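Local coordinates for protein putative acetyltransferase (Streptococcus mutans, PDB 4E2A) that probably transfers an acyl group, most likely acetyl from acetyl-CoA, to an amine acceptor, as a putative N-acetyltransferase of the GNAT family, at residues I56-F59 / R60-F63; S115-T118 / E119-L122; R41-N44 / Q45-S49. All coordinates share one frame; numbering follows the deposited sequence.

Interaction 1: residues I56-F59 / R60-F63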
# COMPACT_ATOMS: atom_id res chain seq x y z
N ILE B 56 -15.28 -9.79 9.80
CA ILE B 56 -16.13 -9.13 8.81
C ILE B 56 -17.07 -8.12 9.48
O ILE B 56 -17.23 -6.98 9.02
CB ILE B 56 -16.91 -10.15 7.96
CG1 ILE B 56 -15.95 -10.88 7.02
CG2 ILE B 56 -18.02 -9.46 7.18
CD1 ILE B 56 -16.58 -12.07 6.29
N GLN B 57 -17.67 -8.52 10.58
CA GLN B 57 -18.63 -7.64 11.21
C GLN B 57 -17.99 -6.32 11.68
O GLN B 57 -18.58 -5.26 11.49
CB GLN B 57 -19.40 -8.32 12.33
CG GLN B 57 -20.62 -7.49 12.70
CD GLN B 57 -21.40 -8.07 13.85
OE1 GLN B 57 -22.02 -7.34 14.63
NE2 GLN B 57 -21.37 -9.40 13.98
N THR B 58 -16.81 -6.40 12.29
CA THR B 58 -16.12 -5.19 12.75
C THR B 58 -15.69 -4.30 11.58
O THR B 58 -15.69 -3.08 11.70
CB THR B 58 -14.92 -5.50 13.69
OG1 THR B 58 -13.99 -6.41 13.06
CG2 THR B 58 -15.43 -6.13 14.99
N PHE B 59 -15.34 -4.91 10.45
CA PHE B 59 -14.88 -4.12 9.31
C PHE B 59 -16.08 -3.35 8.73
O PHE B 59 -16.00 -2.16 8.42
CB PHE B 59 -14.22 -5.00 8.23
CG PHE B 59 -13.39 -4.20 7.23
CD1 PHE B 59 -13.98 -3.69 6.08
CD2 PHE B 59 -12.04 -3.97 7.45
CE1 PHE B 59 -13.23 -2.95 5.16
CE2 PHE B 59 -11.28 -3.24 6.53
CZ PHE B 59 -11.88 -2.73 5.38
N ARG B 60 -17.21 -4.05 8.65
CA ARG B 60 -18.48 -3.49 8.19
C ARG B 60 -18.90 -2.33 9.11
O ARG B 60 -19.21 -1.23 8.64
CB ARG B 60 -19.53 -4.60 8.22
CG ARG B 60 -20.80 -4.33 7.45
CD ARG B 60 -21.77 -5.53 7.55
NE ARG B 60 -21.17 -6.76 7.02
CZ ARG B 60 -21.50 -7.32 5.86
NH1 ARG B 60 -22.43 -6.76 5.09
NH2 ARG B 60 -20.91 -8.44 5.47
N GLU B 61 -18.90 -2.57 10.41
CA GLU B 61 -19.20 -1.51 11.39
C GLU B 61 -18.31 -0.28 11.27
O GLU B 61 -18.77 0.85 11.44
CB GLU B 61 -19.13 -2.06 12.82
CG GLU B 61 -20.25 -3.02 13.14
CD GLU B 61 -20.09 -3.71 14.49
OE1 GLU B 61 -19.02 -3.58 15.14
OE2 GLU B 61 -21.06 -4.40 14.90
N THR B 62 -17.03 -0.50 10.99
CA THR B 62 -16.06 0.59 10.96
C THR B 62 -16.13 1.37 9.65
O THR B 62 -15.94 2.58 9.62
CB THR B 62 -14.60 0.05 11.16
OG1 THR B 62 -14.48 -0.50 12.47
CG2 THR B 62 -13.55 1.14 10.96
N PHE B 63 -16.44 0.67 8.56
CA PHE B 63 -16.28 1.26 7.23
C PHE B 63 -17.55 1.43 6.39
O PHE B 63 -17.53 2.14 5.39
CB PHE B 63 -15.22 0.47 6.44
CG PHE B 63 -13.83 0.67 6.95
CD1 PHE B 63 -13.14 1.85 6.69
CD2 PHE B 63 -13.20 -0.32 7.69
CE1 PHE B 63 -11.85 2.04 7.17
CE2 PHE B 63 -11.91 -0.15 8.17
CZ PHE B 63 -11.23 1.03 7.92

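Interaction 2: residues S115-T118 / E119-L122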
# COMPACT_ATOMS: atom_id res chain seq x y z
N SER B 115 9.49 -12.29 9.97
CA SER B 115 9.15 -12.00 8.58
C SER B 115 7.65 -11.75 8.39
O SER B 115 7.22 -11.27 7.35
CB SER B 115 9.60 -13.16 7.66
OG SER B 115 8.92 -14.35 8.01
N SER B 116 6.86 -12.06 9.42
CA SER B 116 5.41 -11.87 9.32
C SER B 116 4.96 -10.42 9.53
O SER B 116 3.78 -10.10 9.35
CB SER B 116 4.68 -12.81 10.29
OG SER B 116 4.89 -14.16 9.92
N GLN B 117 5.88 -9.54 9.91
CA GLN B 117 5.51 -8.14 10.01
C GLN B 117 5.07 -7.66 8.63
O GLN B 117 5.56 -8.14 7.60
CB GLN B 117 6.66 -7.29 10.56
CG GLN B 117 7.20 -7.74 11.93
CD GLN B 117 8.44 -6.95 12.33
OE1 GLN B 117 8.36 -5.78 12.72
NE2 GLN B 117 9.59 -7.59 12.23
N THR B 118 4.15 -6.71 8.61
CA THR B 118 3.65 -6.18 7.34
C THR B 118 4.72 -5.41 6.59
O THR B 118 4.67 -5.30 5.37
CB THR B 118 2.40 -5.30 7.54
OG1 THR B 118 2.73 -4.14 8.32
CG2 THR B 118 1.28 -6.07 8.22
N GLU B 119 5.68 -4.86 7.33
CA GLU B 119 6.79 -4.10 6.75
C GLU B 119 8.05 -4.33 7.57
O GLU B 119 7.99 -4.43 8.79
CB GLU B 119 6.46 -2.61 6.71
CG GLU B 119 5.35 -2.24 5.74
CD GLU B 119 4.94 -0.78 5.82
OE1 GLU B 119 5.14 -0.16 6.88
OE2 GLU B 119 4.40 -0.26 4.81
N GLN B 120 9.19 -4.43 6.90
CA GLN B 120 10.46 -4.51 7.61
C GLN B 120 11.01 -3.11 7.79
O GLN B 120 11.67 -2.57 6.89
CB GLN B 120 11.46 -5.39 6.85
CG GLN B 120 11.07 -6.86 6.76
CD GLN B 120 10.86 -7.50 8.12
OE1 GLN B 120 11.70 -7.39 9.02
NE2 GLN B 120 9.74 -8.18 8.28
N VAL B 121 10.74 -2.51 8.95
CA VAL B 121 11.16 -1.14 9.21
C VAL B 121 12.11 -1.00 10.41
O VAL B 121 12.87 -0.04 10.50
CB VAL B 121 9.94 -0.20 9.36
CG1 VAL B 121 9.32 0.08 8.00
CG2 VAL B 121 8.91 -0.80 10.33
N LEU B 122 12.09 -1.97 11.32
CA LEU B 122 12.97 -1.96 12.48
C LEU B 122 13.59 -3.32 12.68
O LEU B 122 13.06 -4.32 12.21
CB LEU B 122 12.20 -1.58 13.75
CG LEU B 122 11.55 -0.20 13.79
CD1 LEU B 122 10.62 -0.08 15.02
CD2 LEU B 122 12.65 0.89 13.79
O HOH W 1 10.28 -4.20 11.14
O HOH W 2 12.11 -6.57 13.17

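Interaction 3: residues R41-N44 / Q45-S49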
# COMPACT_ATOMS: atom_id res chain seq x y z
N ARG B 41 -7.42 -14.63 25.07
CA ARG B 41 -6.68 -15.84 24.73
C ARG B 41 -6.59 -16.00 23.22
O ARG B 41 -7.34 -15.36 22.46
CB ARG B 41 -7.36 -17.08 25.35
CG ARG B 41 -8.78 -17.33 24.85
CD ARG B 41 -9.26 -18.77 25.05
NE ARG B 41 -10.69 -18.93 24.79
CZ ARG B 41 -11.23 -19.10 23.58
NH1 ARG B 41 -10.45 -19.16 22.51
NH2 ARG B 41 -12.55 -19.23 23.45
N LYS B 42 -5.69 -16.87 22.78
CA LYS B 42 -5.51 -17.13 21.36
C LYS B 42 -6.78 -17.73 20.78
O LYS B 42 -7.53 -18.42 21.47
CB LYS B 42 -4.31 -18.06 21.12
CG LYS B 42 -3.02 -17.49 21.66
CD LYS B 42 -1.82 -18.38 21.38
CE LYS B 42 -0.62 -17.95 22.21
NZ LYS B 42 0.51 -18.91 22.11
N VAL B 43 -7.03 -17.45 19.50
CA VAL B 43 -8.10 -18.07 18.75
C VAL B 43 -7.80 -19.55 18.62
O VAL B 43 -6.69 -19.96 18.25
CB VAL B 43 -8.23 -17.45 17.32
CG1 VAL B 43 -9.36 -18.14 16.55
CG2 VAL B 43 -8.48 -15.96 17.39
N ASN B 44 -8.79 -20.37 18.93
CA ASN B 44 -8.67 -21.81 18.77
C ASN B 44 -8.70 -22.20 17.30
O ASN B 44 -9.32 -21.51 16.47
CB ASN B 44 -9.83 -22.50 19.51
CG ASN B 44 -9.44 -22.98 20.90
OD1 ASN B 44 -9.01 -24.13 21.06
ND2 ASN B 44 -9.58 -22.12 21.90
N GLN B 45 -8.05 -23.32 16.97
CA GLN B 45 -8.12 -23.87 15.61
C GLN B 45 -9.57 -24.04 15.15
O GLN B 45 -9.90 -23.76 14.01
CB GLN B 45 -7.36 -25.20 15.51
CG GLN B 45 -5.84 -25.07 15.31
CD GLN B 45 -5.45 -24.59 13.90
OE1 GLN B 45 -6.29 -24.10 13.15
NE2 GLN B 45 -4.19 -24.77 13.55
N ASP B 46 -10.44 -24.48 16.06
CA ASP B 46 -11.84 -24.71 15.71
C ASP B 46 -12.73 -23.45 15.76
O ASP B 46 -13.96 -23.54 15.70
CB ASP B 46 -12.43 -25.83 16.57
CG ASP B 46 -12.63 -25.41 18.01
OD1 ASP B 46 -11.95 -24.47 18.46
OD2 ASP B 46 -13.47 -26.04 18.70
N GLU B 47 -12.10 -22.28 15.87
CA GLU B 47 -12.84 -21.01 15.88
C GLU B 47 -12.59 -20.18 14.61
O GLU B 47 -12.88 -18.98 14.56
CB GLU B 47 -12.50 -20.21 17.14
CG GLU B 47 -12.79 -20.98 18.43
CD GLU B 47 -12.50 -20.19 19.71
OE1 GLU B 47 -11.32 -19.83 19.95
OE2 GLU B 47 -13.47 -19.92 20.46
N LEU B 48 -12.03 -20.81 13.59
CA LEU B 48 -11.74 -20.10 12.34
C LEU B 48 -12.97 -19.37 11.78
O LEU B 48 -12.89 -18.21 11.35
CB LEU B 48 -11.14 -21.08 11.32
CG LEU B 48 -10.82 -20.56 9.92
CD1 LEU B 48 -9.69 -19.57 9.99
CD2 LEU B 48 -10.45 -21.71 8.98
N SER B 49 -14.13 -20.01 11.79
CA SER B 49 -15.32 -19.40 11.23
C SER B 49 -15.81 -18.27 12.09
O SER B 49 -16.23 -17.27 11.62
CB SER B 49 -16.43 -20.42 11.03
OG SER B 49 -16.02 -21.45 10.17

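Interaction 1: residues I56-F59 / R60-F63
Phe63 lays the CD2–CE2 side of its ring over one face of the Phe59 ring, one helical turn earlier. Phe63 CD2 sits 3.5 Å above the Phe59 plane, over its centre. The ring planes are 34° apart, so the pair is neither a true stack nor edge-to-face. The first torsions bring the rings together: Phe59 CG is anti to its backbone N (chi1 -164°), while Phe63 CG is anti to its carbonyl carbon (chi1 -70°). Both rings are buried. Tyr132 and Leu72 pack against both, and Phe75 stacks on Phe59. Phe191 of the second subunit meets the ring of Phe63, so this face also belongs to the dimer contact.

The segment is the last two turns of helix 48-63, which packs on the central sheet of the GNAT fold. Backbone N-H groups donate to the carbonyl four residues earlier, as Arg60 N does to Ile56 O at 3.0 Å. Thr58 O is gripped twice by Thr62, by OG1 and by N, each at 3.0 Å. The two donors arrive from opposite faces of the carbonyl plane.

The flanks are looser. Arg60 is exposed to solvent, although it and Ile56 both touch Phe76 of helix 69-79. These two side chains run side by side, and Ile56 CG2 touches the guanidinium edge at Arg60 NH2, 3.5 Å away. On another flank the extended Gln57 and Glu61 side chains cross obliquely. Leu134 packs against both.

Interaction 2: residues S115-T118 / E119-L122
Gln117 reaches across the turn and overlaps the side chain of Gln120 at about a right angle. The two belong to the loop that joins the antiparallel strands 104-113 and 125-133 of the GNAT sheet. Their amide planes are 85° apart. Gln117 NE2 lies 3.8 Å from Gln120 OE1, so the two amides touch without a direct hydrogen bond. Each is tied elsewhere: Gln117 NE2 and Gln120 NE2 both donate to the carbonyl oxygen of Gly114.

The torsions fit this shared anchor. Gln117 is extended beyond CG, whereas Gln120 bends at chi2 (-58°). The bend folds its amide back over the start of the loop. There Gln120 NE2 lies 3.9 Å from Ser115 CA and the same distance from Gln117 CB.

Gln117 is buried, although most of the residues it meets here are exposed. Trp163 of strand 161-167 donates to Gln117 OE1, which helps fix the amide's rotation. Thr118 OG1 bonds Glu127 of strand 125-133, and its side chain touches Trp163. Ser115 and Ser116 bond Glu93 and Asp91, so the first half of the loop is pinned by its hydroxyls.

Water joins Gln117 to the far end of the loop. One water molecule accepts from Val121 N and lies within bonding distance of Gln117 OE1. A second accepts from Gln117 NE2 at 2.9 Å and donates to Leu122 O at 2.6 Å.

Interaction 3: residues R41-N44 / Q45-S49
Arg41 grips the carboxylate of Glu47 end-on in a salt bridge with two bonds. Arg41 NH1 meets Glu47 OE1 at 2.8 Å, and Arg41 NH2 meets Glu47 OE2 at 3.2 Å. Both oxygens are met on their syn sides. The flat groups are nearly coplanar, 24° apart, which suits two nearly straight bonds. Arg41 NH1 also donates to Lys42 O.

Glu47 OE1 takes a further bond on its anti lone pair, from Asn44 N at 2.8 Å. The return bond runs from Glu47 N to Asn44 O at 2.9 Å. This reciprocal pair closes the turn just before the helix, with Glu47 at the N-cap position. The cluster of donors would be expected to favour the charged carboxylate.

Packing around the salt bridge is lighter. Glu47 CG rests 3.5 Å from Asn44 CB, and Val43 CG1 touches Glu47 CB at 3.8 Å.

The turn links edge strand 38-42 to helix 48-63. On the strand side, Arg41 and Val43 bond the backbone of strand 94-101, and Glu47 packs on Phe98. On the helix side, Val43 and Leu48 rest on leucines of helix 82-90, while Gln45 bonds Lys86 and Asp90 there.

How the interactions relate
Interactions 1 and 3 share helix 48-63: interaction 3 lies at its start and interaction 1 at its end, with centres 19 Å apart. Interaction 2 lies in a strand-to-strand loop, on the opposite side of the chain's centre from interaction 1. None of the three touches another. Interaction 1 is partly buried, and it alone reaches the second subunit. Its chemistry is aromatic packing plus helix backbone bonding. The other two are surface contacts and mainly polar. Interaction 3 relies on direct charge pairing and a reciprocal pair of bonds, one to a carboxylate and one to a backbone carbonyl, where a strand turns into a helix. Interaction 2 relies on neutral amides, a shared carbonyl and bridging water.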